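Local coordinates for putative rRNA methyltransferase (PDB 4RX1), which probably transfers a methyl group from S-adenosylmethionine to an adenine of 16S ribosomal RNA, at residues Ile2-Lys7 / Phe82-Val87; Glu134-Leu139 / Leu208-Ala213. All coordinates share one frame; numbering follows the deposited sequence.

Interaction 1: residues Ile2-Lys7 / Phe82-Val87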
# COMPACT_ATOMS: atom_id res chain seq x y z
N ILE A 2 -7.86 -5.80 13.83
CA ILE A 2 -9.19 -6.12 13.32
C ILE A 2 -9.09 -6.74 11.90
O ILE A 2 -8.52 -6.12 10.99
CB ILE A 2 -10.13 -4.85 13.32
CG1 ILE A 2 -10.22 -4.20 14.73
CG2 ILE A 2 -11.51 -5.17 12.75
CD1 ILE A 2 -10.64 -5.13 15.84
N VAL A 3 -9.60 -7.96 11.73
CA VAL A 3 -9.64 -8.65 10.43
C VAL A 3 -11.05 -8.68 9.84
O VAL A 3 -12.00 -9.01 10.54
CB VAL A 3 -9.13 -10.10 10.53
CG1 VAL A 3 -9.60 -10.92 9.34
CG2 VAL A 3 -7.62 -10.14 10.66
N GLN A 4 -11.19 -8.35 8.55
CA GLN A 4 -12.52 -8.39 7.95
C GLN A 4 -12.80 -9.75 7.30
O GLN A 4 -11.96 -10.30 6.58
CB GLN A 4 -12.69 -7.27 6.93
CG GLN A 4 -14.14 -6.96 6.58
CD GLN A 4 -14.92 -6.29 7.73
OE1 GLN A 4 -14.32 -5.79 8.69
NE2 GLN A 4 -16.25 -6.28 7.63
N LEU A 5 -13.99 -10.29 7.59
CA LEU A 5 -14.43 -11.58 7.05
C LEU A 5 -15.91 -11.48 6.65
O LEU A 5 -16.81 -11.74 7.47
CB LEU A 5 -14.22 -12.68 8.10
CG LEU A 5 -14.75 -14.09 7.81
CD1 LEU A 5 -14.72 -14.43 6.33
CD2 LEU A 5 -13.98 -15.16 8.57
N GLY A 6 -16.16 -11.09 5.41
CA GLY A 6 -17.52 -10.78 4.98
C GLY A 6 -18.01 -9.59 5.77
O GLY A 6 -17.31 -8.58 5.85
N LYS A 7 -19.19 -9.71 6.39
CA LYS A 7 -19.73 -8.62 7.20
C LYS A 7 -19.16 -8.63 8.61
O LYS A 7 -19.35 -7.68 9.37
CB LYS A 7 -21.27 -8.67 7.27
CG LYS A 7 -22.01 -7.96 6.15
CD LYS A 7 -21.24 -6.70 5.68
CE LYS A 7 -21.18 -5.51 6.62
NZ LYS A 7 -20.16 -4.68 5.96
N PHE A 82 -7.50 -9.52 5.12
CA PHE A 82 -8.01 -8.16 5.01
C PHE A 82 -8.22 -7.53 6.37
O PHE A 82 -8.91 -8.07 7.24
CB PHE A 82 -9.27 -8.11 4.14
CG PHE A 82 -9.01 -8.58 2.75
CD1 PHE A 82 -8.52 -7.71 1.80
CD2 PHE A 82 -9.17 -9.93 2.42
CE1 PHE A 82 -8.24 -8.16 0.50
CE2 PHE A 82 -8.88 -10.39 1.13
CZ PHE A 82 -8.41 -9.50 0.18
N VAL A 83 -7.58 -6.38 6.54
CA VAL A 83 -7.46 -5.76 7.84
C VAL A 83 -8.03 -4.37 7.77
O VAL A 83 -7.74 -3.62 6.82
CB VAL A 83 -5.98 -5.73 8.23
CG1 VAL A 83 -5.77 -4.89 9.49
CG2 VAL A 83 -5.48 -7.16 8.41
N VAL A 84 -8.87 -4.01 8.75
CA VAL A 84 -9.39 -2.64 8.81
C VAL A 84 -8.56 -1.72 9.71
O VAL A 84 -8.36 -2.00 10.89
CB VAL A 84 -10.94 -2.56 9.03
CG1 VAL A 84 -11.55 -3.94 9.21
CG2 VAL A 84 -11.31 -1.63 10.16
N ALA A 85 -8.02 -0.66 9.11
CA ALA A 85 -7.16 0.32 9.78
C ALA A 85 -6.83 1.45 8.82
O ALA A 85 -6.94 1.28 7.60
CB ALA A 85 -5.87 -0.33 10.27
N SER A 86 -6.46 2.61 9.35
CA SER A 86 -5.91 3.72 8.56
C SER A 86 -4.43 3.89 8.80
O SER A 86 -3.91 3.47 9.84
CB SER A 86 -6.60 5.02 8.92
OG SER A 86 -6.34 5.31 10.28
N VAL A 87 -3.75 4.58 7.88
CA VAL A 87 -2.33 4.89 8.05
C VAL A 87 -2.03 5.64 9.35
O VAL A 87 -0.92 5.60 9.85
CB VAL A 87 -1.80 5.79 6.91
CG1 VAL A 87 -1.04 4.98 5.88
CG2 VAL A 87 -2.94 6.56 6.27
O HOH W 1 -6.64 -3.29 12.67
O HOH W 2 -9.66 -11.52 5.75
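Two backbone hydrogen bonds join strand 2-5 to residues 82-84 of strand 80-84 around the single bridge V3-V83. Q4 N donates to F82 O at 2.6 Å, with 163° at the hydrogen, and V84 N donates to I2 O at 3.1 Å. Both donors stand tilted from the plane of the carbonyl they meet, as fits strand axes inclined at 125° rather than lying flat in one sheet. The same two acceptors also receive CA-H contacts, from V3 and V83 respectively.

Waters extend the pairing at both ends. One accepts from I2 N and donates to V84 O; the other accepts from F82 N and donates to Q4 O.

Among side chains, V84 CG1 is the common partner: it lies 3.7 Å from I2 CG2 and 3.4 Å from Q4 OE1. Q4 reaches it with CG anti to the backbone N (chi1 -161°) and a bend at chi2, and its amide is held at both ends, since NE2 donates to G6 O at 3.1 Å while OE1 is hydrogen-bonded to S9 OG.

The N-terminal hairpin of strands 2-5 and 8-11 thus meets edge strand 80-84 of the central sheet through two direct backbone bonds and two water bridges, with V84 packed against I2 and Q4.

Interaction 2: residues Glu134-Leu139 / Leu208-Ala213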
# COMPACT_ATOMS: atom_id res chain seq x y z
N GLU A 134 10.60 -3.30 0.30
CA GLU A 134 10.34 -2.24 -0.68
C GLU A 134 8.99 -1.54 -0.49
O GLU A 134 7.97 -2.18 -0.26
CB GLU A 134 10.43 -2.86 -2.08
CG GLU A 134 10.50 -1.90 -3.26
CD GLU A 134 10.67 -2.61 -4.62
OE1 GLU A 134 10.47 -3.85 -4.69
OE2 GLU A 134 11.05 -1.94 -5.60
N LEU A 135 9.00 -0.21 -0.58
CA LEU A 135 7.77 0.58 -0.69
C LEU A 135 7.58 0.91 -2.16
O LEU A 135 8.49 1.47 -2.78
CB LEU A 135 7.88 1.89 0.11
CG LEU A 135 6.66 2.82 0.30
CD1 LEU A 135 6.95 3.88 1.36
CD2 LEU A 135 6.26 3.53 -0.98
N ILE A 136 6.40 0.61 -2.68
CA ILE A 136 6.05 0.86 -4.08
C ILE A 136 4.75 1.67 -4.17
O ILE A 136 3.70 1.22 -3.73
CB ILE A 136 5.89 -0.47 -4.85
CG1 ILE A 136 7.16 -1.31 -4.71
CG2 ILE A 136 5.59 -0.24 -6.34
CD1 ILE A 136 7.11 -2.60 -5.50
N ALA A 137 4.83 2.86 -4.77
CA ALA A 137 3.67 3.75 -4.82
C ALA A 137 3.34 4.09 -6.25
O ALA A 137 4.24 4.39 -7.05
CB ALA A 137 3.91 5.02 -4.01
N LEU A 138 2.05 4.01 -6.56
CA LEU A 138 1.51 4.41 -7.86
C LEU A 138 0.74 5.70 -7.63
O LEU A 138 -0.31 5.70 -6.98
CB LEU A 138 0.59 3.34 -8.43
CG LEU A 138 1.26 2.19 -9.18
CD1 LEU A 138 0.21 1.22 -9.77
CD2 LEU A 138 2.17 2.73 -10.28
N LEU A 139 1.26 6.80 -8.16
CA LEU A 139 0.77 8.11 -7.77
C LEU A 139 0.01 8.75 -8.92
O LEU A 139 0.54 8.88 -10.02
CB LEU A 139 1.94 8.98 -7.36
CG LEU A 139 2.67 8.41 -6.14
CD1 LEU A 139 3.72 9.39 -5.67
CD2 LEU A 139 1.70 8.06 -5.00
N LEU A 208 5.53 6.38 -10.69
CA LEU A 208 5.91 5.29 -9.83
C LEU A 208 7.00 5.76 -8.90
O LEU A 208 7.94 6.43 -9.33
CB LEU A 208 6.41 4.12 -10.68
CG LEU A 208 6.91 2.89 -9.94
CD1 LEU A 208 5.82 2.29 -9.06
CD2 LEU A 208 7.38 1.87 -10.96
N LEU A 209 6.85 5.47 -7.62
CA LEU A 209 7.85 5.82 -6.63
C LEU A 209 8.22 4.58 -5.85
O LEU A 209 7.33 3.91 -5.29
CB LEU A 209 7.32 6.91 -5.69
CG LEU A 209 8.33 7.53 -4.71
CD1 LEU A 209 9.47 8.15 -5.51
CD2 LEU A 209 7.66 8.59 -3.83
N THR A 210 9.50 4.22 -5.83
CA THR A 210 9.91 3.07 -5.02
C THR A 210 11.00 3.45 -4.04
O THR A 210 11.86 4.27 -4.35
CB THR A 210 10.42 1.92 -5.85
OG1 THR A 210 11.67 2.30 -6.44
CG2 THR A 210 9.39 1.56 -6.92
N ALA A 211 10.97 2.86 -2.87
CA ALA A 211 12.01 3.16 -1.91
C ALA A 211 12.31 1.91 -1.12
O ALA A 211 11.42 1.11 -0.84
CB ALA A 211 11.59 4.31 -0.99
N GLU A 212 13.58 1.76 -0.77
CA GLU A 212 14.01 0.62 -0.00
C GLU A 212 14.05 0.99 1.47
O GLU A 212 14.51 2.09 1.83
CB GLU A 212 15.40 0.20 -0.47
CG GLU A 212 16.08 -0.88 0.37
CD GLU A 212 17.38 -1.34 -0.24
OE1 GLU A 212 17.65 -0.94 -1.39
OE2 GLU A 212 18.14 -2.07 0.44
N ALA A 213 13.60 0.09 2.34
CA ALA A 213 13.67 0.37 3.76
C ALA A 213 15.09 0.06 4.20
O ALA A 213 15.61 -1.03 3.92
CB ALA A 213 12.68 -0.49 4.54
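L208 lays its CD1 methyl against I136 CG2, 3.7 Å away, with the two side chains side by side and pointing the same way. They belong to the antiparallel pair formed by strands 133-140 and 206-213 in the seven-stranded sheet of a Rossmann-like methyltransferase, whose strand order 3-2-1-4-5-7-6 is that of the class I fold; the short segments run at 167° to each other.

Four backbone bonds set the register. L135 and A211 exchange N-H and C=O, as do A137 and L209, so these are the hydrogen-bonded pairs. The bond from L135 N to A211 O is 2.8 Å long and nearly straight at 171°. E134-E212, I136-T210 and L138-L208 are the non-hydrogen-bonded pairs between and beyond them.

On the face bearing I136 and L208, L138 CD2 comes across to L208 CD1 at 3.9 Å. Farther along, the extended chain of E134, with CG anti to the backbone N (chi1 -167°), carries OE2 over T210 CB. That carboxylate forms a salt bridge with R179 of the edge strand 176-183, and E212 makes a second one to the same guanidinium group; T210 OG1 is hydrogen-bonded to T180 N.

The other face is apolar, with A137 CB 4.2 Å from L209 CB. L139 CD1 lies 4.4 Å from L209 CB, and L139 also packs on L111, L114 and V115 of helix 108-115. Back at L208, the CD1 methyl sits 3.3 Å from A137 O, the carbonyl oxygen that accepts from L209 N.

From the N terminus, strand 2-5 is the first element of the chain, and interaction 1 closes a loop when segment 82-87 returns to 2-7, 75 residues later, after the first two strands of the central sheet, 26-31 and 49-55, and their helices. Interaction 2 opens only after that closure: segment 134-139 meets 208-213, 69 residues on, past helix 160-172, strand 176-183 and helix 194-200. The two loops are therefore in series, neither nested nor crossed. Each involves the central sheet, one on either side of the middle of the chain, their centres about 23 Å apart. Interaction 1 ties the N-terminal hairpin to one edge strand; interaction 2 inserts the last strand beside 133-140, next to the other edge strand, 176-183.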